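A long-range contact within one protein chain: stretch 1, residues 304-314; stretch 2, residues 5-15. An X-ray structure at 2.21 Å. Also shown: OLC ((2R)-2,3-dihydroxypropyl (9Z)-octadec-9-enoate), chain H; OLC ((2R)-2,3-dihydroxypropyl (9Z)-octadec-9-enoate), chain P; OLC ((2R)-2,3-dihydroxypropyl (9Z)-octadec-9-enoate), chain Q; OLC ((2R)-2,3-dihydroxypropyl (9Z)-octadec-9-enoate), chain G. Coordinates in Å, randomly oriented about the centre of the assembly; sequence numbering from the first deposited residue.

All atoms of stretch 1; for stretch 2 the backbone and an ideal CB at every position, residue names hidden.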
# COMPACT_ATOMS: atom_id res chain seq x y z
N THR A 304 -15.94 -23.09 -1.69
CA THR A 304 -14.87 -24.06 -1.47
C THR A 304 -13.54 -23.51 -1.97
O THR A 304 -12.52 -23.59 -1.28
CB THR A 304 -15.15 -25.40 -2.18
OG1 THR A 304 -16.35 -25.97 -1.67
CG2 THR A 304 -13.99 -26.37 -1.95
N HIS A 305 -13.57 -22.96 -3.18
CA HIS A 305 -12.38 -22.41 -3.81
C HIS A 305 -11.81 -21.21 -3.05
O HIS A 305 -10.60 -21.00 -3.03
CB HIS A 305 -12.68 -22.02 -5.26
CG HIS A 305 -12.91 -23.18 -6.16
ND1 HIS A 305 -13.57 -23.07 -7.37
CD2 HIS A 305 -12.56 -24.49 -6.05
CE1 HIS A 305 -13.63 -24.25 -7.95
NE2 HIS A 305 -13.02 -25.13 -7.17
N ILE A 306 -12.69 -20.42 -2.43
CA ILE A 306 -12.25 -19.31 -1.60
C ILE A 306 -11.39 -19.83 -0.45
O ILE A 306 -10.26 -19.37 -0.26
CB ILE A 306 -13.43 -18.50 -1.03
CG1 ILE A 306 -14.11 -17.68 -2.13
CG2 ILE A 306 -12.96 -17.57 0.08
CD1 ILE A 306 -15.30 -16.87 -1.66
N ARG A 307 -11.92 -20.79 0.29
CA ARG A 307 -11.20 -21.36 1.42
C ARG A 307 -9.88 -22.00 0.98
O ARG A 307 -8.85 -21.81 1.63
CB ARG A 307 -12.07 -22.39 2.15
CG ARG A 307 -13.24 -21.76 2.88
CD ARG A 307 -13.28 -22.20 4.34
NE ARG A 307 -13.87 -23.52 4.49
CZ ARG A 307 -13.64 -24.32 5.52
NH1 ARG A 307 -12.83 -23.94 6.50
NH2 ARG A 307 -14.23 -25.51 5.58
N GLN A 308 -9.91 -22.73 -0.13
CA GLN A 308 -8.70 -23.35 -0.67
C GLN A 308 -7.64 -22.32 -1.07
O GLN A 308 -6.48 -22.43 -0.69
CB GLN A 308 -9.05 -24.25 -1.86
CG GLN A 308 -9.89 -25.46 -1.48
CD GLN A 308 -10.14 -26.42 -2.64
OE1 GLN A 308 -10.31 -26.00 -3.79
NE2 GLN A 308 -10.16 -27.71 -2.34
N LEU A 309 -8.05 -21.30 -1.83
CA LEU A 309 -7.13 -20.28 -2.32
C LEU A 309 -6.47 -19.49 -1.19
O LEU A 309 -5.29 -19.15 -1.26
CB LEU A 309 -7.84 -19.33 -3.28
CG LEU A 309 -7.00 -18.22 -3.91
CD1 LEU A 309 -5.85 -18.80 -4.72
CD2 LEU A 309 -7.88 -17.32 -4.79
N VAL A 310 -7.24 -19.20 -0.15
CA VAL A 310 -6.71 -18.46 0.99
C VAL A 310 -5.66 -19.29 1.74
O VAL A 310 -4.61 -18.77 2.13
CB VAL A 310 -7.84 -18.04 1.96
CG1 VAL A 310 -7.26 -17.53 3.29
CG2 VAL A 310 -8.71 -16.97 1.32
N ARG A 311 -5.94 -20.57 1.92
CA ARG A 311 -5.00 -21.46 2.58
C ARG A 311 -3.73 -21.63 1.75
O ARG A 311 -2.63 -21.68 2.30
CB ARG A 311 -5.65 -22.82 2.87
CG ARG A 311 -6.59 -22.79 4.06
CD ARG A 311 -7.36 -24.09 4.22
NE ARG A 311 -8.11 -24.13 5.47
CZ ARG A 311 -7.70 -24.73 6.58
NH1 ARG A 311 -6.54 -25.37 6.59
NH2 ARG A 311 -8.45 -24.71 7.67
N ILE A 312 -3.89 -21.71 0.43
CA ILE A 312 -2.75 -21.74 -0.48
C ILE A 312 -1.90 -20.49 -0.30
O ILE A 312 -0.68 -20.56 -0.17
CB ILE A 312 -3.19 -21.86 -1.95
CG1 ILE A 312 -3.80 -23.24 -2.22
CG2 ILE A 312 -2.01 -21.63 -2.89
CD1 ILE A 312 -4.33 -23.40 -3.63
N ALA A 313 -2.57 -19.34 -0.28
CA ALA A 313 -1.89 -18.06 -0.08
C ALA A 313 -1.15 -18.00 1.25
O ALA A 313 -0.03 -17.51 1.33
CB ALA A 313 -2.90 -16.92 -0.17
N CYS A 314 -1.79 -18.50 2.31
CA CYS A 314 -1.18 -18.51 3.63
C CYS A 314 0.03 -19.43 3.68
O CYS A 314 1.02 -19.12 4.33
CB CYS A 314 -2.20 -18.91 4.70
SG CYS A 314 -3.43 -17.64 5.08
N UNK A 5 -6.01 -31.36 -8.58
CA UNK A 5 -5.74 -30.57 -9.77
C UNK A 5 -6.40 -29.19 -9.63
O UNK A 5 -6.01 -28.24 -10.31
CB UNK A 5 -6.24 -31.29 -11.02
N UNK A 6 -7.38 -29.10 -8.75
CA UNK A 6 -8.05 -27.83 -8.47
C UNK A 6 -7.16 -26.95 -7.60
O UNK A 6 -7.05 -25.75 -7.83
CB UNK A 6 -9.40 -28.07 -7.79
N UNK A 7 -6.52 -27.56 -6.61
CA UNK A 7 -5.56 -26.87 -5.76
C UNK A 7 -4.36 -26.42 -6.59
O UNK A 7 -3.88 -25.30 -6.45
CB UNK A 7 -5.11 -27.77 -4.61
N UNK A 8 -3.91 -27.30 -7.48
CA UNK A 8 -2.82 -26.98 -8.39
C UNK A 8 -3.21 -25.86 -9.34
O UNK A 8 -2.40 -25.00 -9.67
CB UNK A 8 -2.40 -28.22 -9.18
N UNK A 9 -4.47 -25.87 -9.77
CA UNK A 9 -4.97 -24.85 -10.69
C UNK A 9 -5.13 -23.50 -9.99
O UNK A 9 -4.83 -22.47 -10.58
CB UNK A 9 -6.31 -25.29 -11.29
N UNK A 10 -5.61 -23.53 -8.75
CA UNK A 10 -5.77 -22.30 -7.97
C UNK A 10 -4.42 -21.67 -7.66
O UNK A 10 -4.28 -20.45 -7.69
CB UNK A 10 -6.53 -22.58 -6.67
N UNK A 11 -3.43 -22.51 -7.37
CA UNK A 11 -2.09 -22.03 -7.07
C UNK A 11 -1.46 -21.36 -8.28
O UNK A 11 -0.82 -20.31 -8.16
CB UNK A 11 -1.21 -23.18 -6.59
N UNK A 12 -1.64 -21.97 -9.45
CA UNK A 12 -1.11 -21.40 -10.69
C UNK A 12 -1.82 -20.11 -11.08
O UNK A 12 -1.21 -19.19 -11.62
CB UNK A 12 -1.23 -22.42 -11.83
N UNK A 13 -3.12 -20.03 -10.80
CA UNK A 13 -3.88 -18.82 -11.09
C UNK A 13 -3.40 -17.67 -10.21
O UNK A 13 -3.22 -16.55 -10.69
CB UNK A 13 -5.38 -19.06 -10.88
N UNK A 14 -3.17 -17.96 -8.93
CA UNK A 14 -2.69 -16.95 -8.00
C UNK A 14 -1.30 -16.46 -8.41
O UNK A 14 -1.01 -15.27 -8.34
CB UNK A 14 -2.66 -17.51 -6.58
N UNK A 15 -0.44 -17.38 -8.85
CA UNK A 15 0.90 -17.02 -9.29
C UNK A 15 0.86 -16.08 -10.49
O UNK A 15 1.55 -15.07 -10.52
CB UNK A 15 1.70 -18.28 -9.64
C18 OLC H . -13.79 -22.80 11.04
C10 OLC H . -17.49 -23.88 3.33
C9 OLC H . -16.85 -24.57 2.36
C17 OLC H . -14.01 -21.66 10.07
C11 OLC H . -17.37 -24.27 4.79
C8 OLC H . -15.99 -25.77 2.69
C16 OLC H . -14.70 -22.15 8.81
C12 OLC H . -17.70 -23.10 5.68
C7 OLC H . -14.76 -25.77 1.80
C15 OLC H . -16.20 -22.17 9.01
C13 OLC H . -16.56 -22.86 6.65
C6 OLC H . -13.63 -26.51 2.48
C14 OLC H . -16.93 -21.86 7.72
C5 OLC H . -12.30 -26.01 1.95
C4 OLC H . -11.20 -26.33 2.94
C18 OLC P . 5.22 -14.03 -7.16
C10 OLC P . 2.79 -20.79 -5.45
C9 OLC P . 3.13 -21.92 -6.12
C17 OLC P . 5.40 -14.96 -5.98
C11 OLC P . 1.65 -19.92 -5.94
C8 OLC P . 2.39 -22.34 -7.37
C16 OLC P . 4.41 -16.10 -6.06
C12 OLC P . 1.27 -18.92 -4.87
C7 OLC P . 3.24 -23.29 -8.19
C15 OLC P . 3.05 -15.63 -5.58
C13 OLC P . 2.32 -17.84 -4.76
C6 OLC P . 2.74 -24.71 -8.02
C14 OLC P . 2.05 -16.74 -5.76
C5 OLC P . 1.47 -24.90 -8.81
C18 OLC Q . 9.07 -18.09 -5.16
C10 OLC Q . 4.52 -22.03 -11.83
C9 OLC Q . 3.85 -22.79 -12.72
C17 OLC Q . 8.36 -18.14 -6.49
C11 OLC Q . 5.72 -22.61 -11.10
C16 OLC Q . 7.43 -19.34 -6.55
C12 OLC Q . 6.42 -21.54 -10.31
C15 OLC Q . 7.02 -19.58 -7.99
C13 OLC Q . 5.42 -20.77 -9.47
C14 OLC Q . 5.93 -20.63 -8.05
C18 OLC G . 1.70 -17.51 12.19
C10 OLC G . -3.33 -22.24 6.58
C9 OLC G . -3.32 -23.50 6.09
C17 OLC G . 0.28 -17.29 12.66
C11 OLC G . -3.04 -22.01 8.05
C16 OLC G . -0.67 -17.41 11.48
C12 OLC G . -2.75 -20.55 8.31
C15 OLC G . -1.05 -18.85 11.25
C13 OLC G . -2.34 -20.37 9.76
C14 OLC G . -1.90 -18.94 10.00

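Both stretches are helical, and their axes approach to 9.7 Å with 63° between their N-to-C directions. So steep a crossing confines close contact to a short patch, and the visible side chains of Gln308, Leu309 and Ile312 indicate where it lies.

Position 5 has phi/psi of -78/-20 and an ideal CB with nothing of stretch 1 within 5.5 Å. Almost any helix-compatible residue would suit; it is Thr5, poorly ordered.

At position 6 CA-to-CB points toward stretch 1, and the ideal CB lies 4.6 Å from Gln308 OE1 and 4.7 Å from His305 NE2. The surroundings are polar, so a small polar residue, alanine or a longer amide would all be plausible. The residue is Ser6, with chi1 in p; its OG comes to 3.8 Å from Gln308 OE1, a contact and not a hydrogen bond.

Position 7 directs its CB sideways, 4.5 Å from Ile312 CD1, and the CA of position 7 is 6.9 Å from Gln308 CA. An apolar methyl and, in a different direction, an amide favour a small or beta-branched residue, such as valine, threonine or serine. Thr7 combines both characters in the m rotamer: its CG2 lies 3.7 Å from Ile312 CD1, while its OG1 is 4.2 Å from Gln308 NE2. The backbone is closer still, with Thr7 O 3.4 Å from Ile312 CD1.

Positions 8 and 9 have no atom of stretch 1 within 5.5 Å of the ideal CB, one pointing away and the other sideways, so stretch 1 restricts neither. They are Ser8 and Ser9.

Position 10 is the most constrained. Its CB points toward stretch 1, 3.8 Å from Ile312 CD1 and 4.3 Å from Leu309 CD1, and the CA-to-CA distance to Leu309 is 6.2 Å. A medium-sized aliphatic residue, leucine, isoleucine or methionine, would suit the hollow. Leu10, with chi1 m and chi2 t, enters it as a knob among His305, Gln308, Leu309 and Ile312. Its CD1 lies 3.6 Å from Gln308 OE1 and 3.9 Å from His305 O, so the hole is partly lined by polar atoms.

Position 11 points sideways, with its ideal CB 4.1 Å from Ile312 CG2; the CA of position 11 is 6.6 Å from Ile312 CA. Alanine, serine or another small residue would be accommodated. Ala11 places its methyl against Ile312 CG2, and its carbonyl O meets lipid OLC (chain P) C11 at 3.3 Å.

At positions 12 and 13 nothing of stretch 1 lies within 5.5 Å of the ideal CB; CA-to-CB is out of reach at the first and sideways at the second, so long polar or charged residues would do as well as others. They are Lys12 and Gln13. Lys12 NZ donates a weak hydrogen bond of 3.2 Å to Ser8 OG.

Position 14 points toward stretch 1, its ideal CB 3.9 Å from Leu309 CD1. An aliphatic residue is expected, and Leu14 (chi1 t, chi2 p) extends CD2 to 4.1 Å from Ala313 CB.

Position 15 is out of reach of stretch 1, but lipid chains lie nearby, which would suit an apolar residue. Phe15 has OLC (chain Q) C13 over one ring face and OLC (chain P) C16 at its edge.

Stretch 2 5-15: TSTSSLAKQLF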
# COMPACT_ATOMS: atom_id res chain seq x y z
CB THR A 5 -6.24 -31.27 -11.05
OG1 THR A 5 -6.24 -30.35 -12.14
CG2 THR A 5 -7.65 -31.80 -10.84
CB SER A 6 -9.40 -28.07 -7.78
OG SER A 6 -9.23 -28.53 -6.45
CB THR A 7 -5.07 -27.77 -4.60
OG1 THR A 7 -6.17 -28.06 -3.73
CG2 THR A 7 -3.97 -27.08 -3.80
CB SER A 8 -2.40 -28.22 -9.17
OG SER A 8 -1.46 -27.89 -10.18
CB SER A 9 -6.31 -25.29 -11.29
OG SER A 9 -6.86 -24.26 -12.09
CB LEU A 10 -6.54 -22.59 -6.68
CG LEU A 10 -8.04 -22.84 -6.84
CD1 LEU A 10 -8.66 -23.29 -5.53
CD2 LEU A 10 -8.72 -21.59 -7.36
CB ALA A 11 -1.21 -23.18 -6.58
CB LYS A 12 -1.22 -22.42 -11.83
CG LYS A 12 -0.20 -23.53 -11.77
CD LYS A 12 -0.31 -24.46 -12.97
CE LYS A 12 0.82 -25.47 -12.99
NZ LYS A 12 0.85 -26.32 -11.77
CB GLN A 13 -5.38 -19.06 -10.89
CG GLN A 13 -6.03 -19.95 -11.94
CD GLN A 13 -7.47 -20.31 -11.60
OE1 GLN A 13 -8.14 -19.60 -10.84
NE2 GLN A 13 -7.96 -21.41 -12.16
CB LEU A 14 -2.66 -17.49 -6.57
CG LEU A 14 -2.10 -16.55 -5.50
CD1 LEU A 14 -2.94 -15.28 -5.36
CD2 LEU A 14 -1.98 -17.26 -4.16
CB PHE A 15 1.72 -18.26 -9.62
CG PHE A 15 3.05 -17.95 -10.25
CD1 PHE A 15 4.10 -17.46 -9.49
CD2 PHE A 15 3.26 -18.14 -11.61
CE1 PHE A 15 5.33 -17.17 -10.06
CE2 PHE A 15 4.48 -17.85 -12.19
CZ PHE A 15 5.51 -17.36 -11.41
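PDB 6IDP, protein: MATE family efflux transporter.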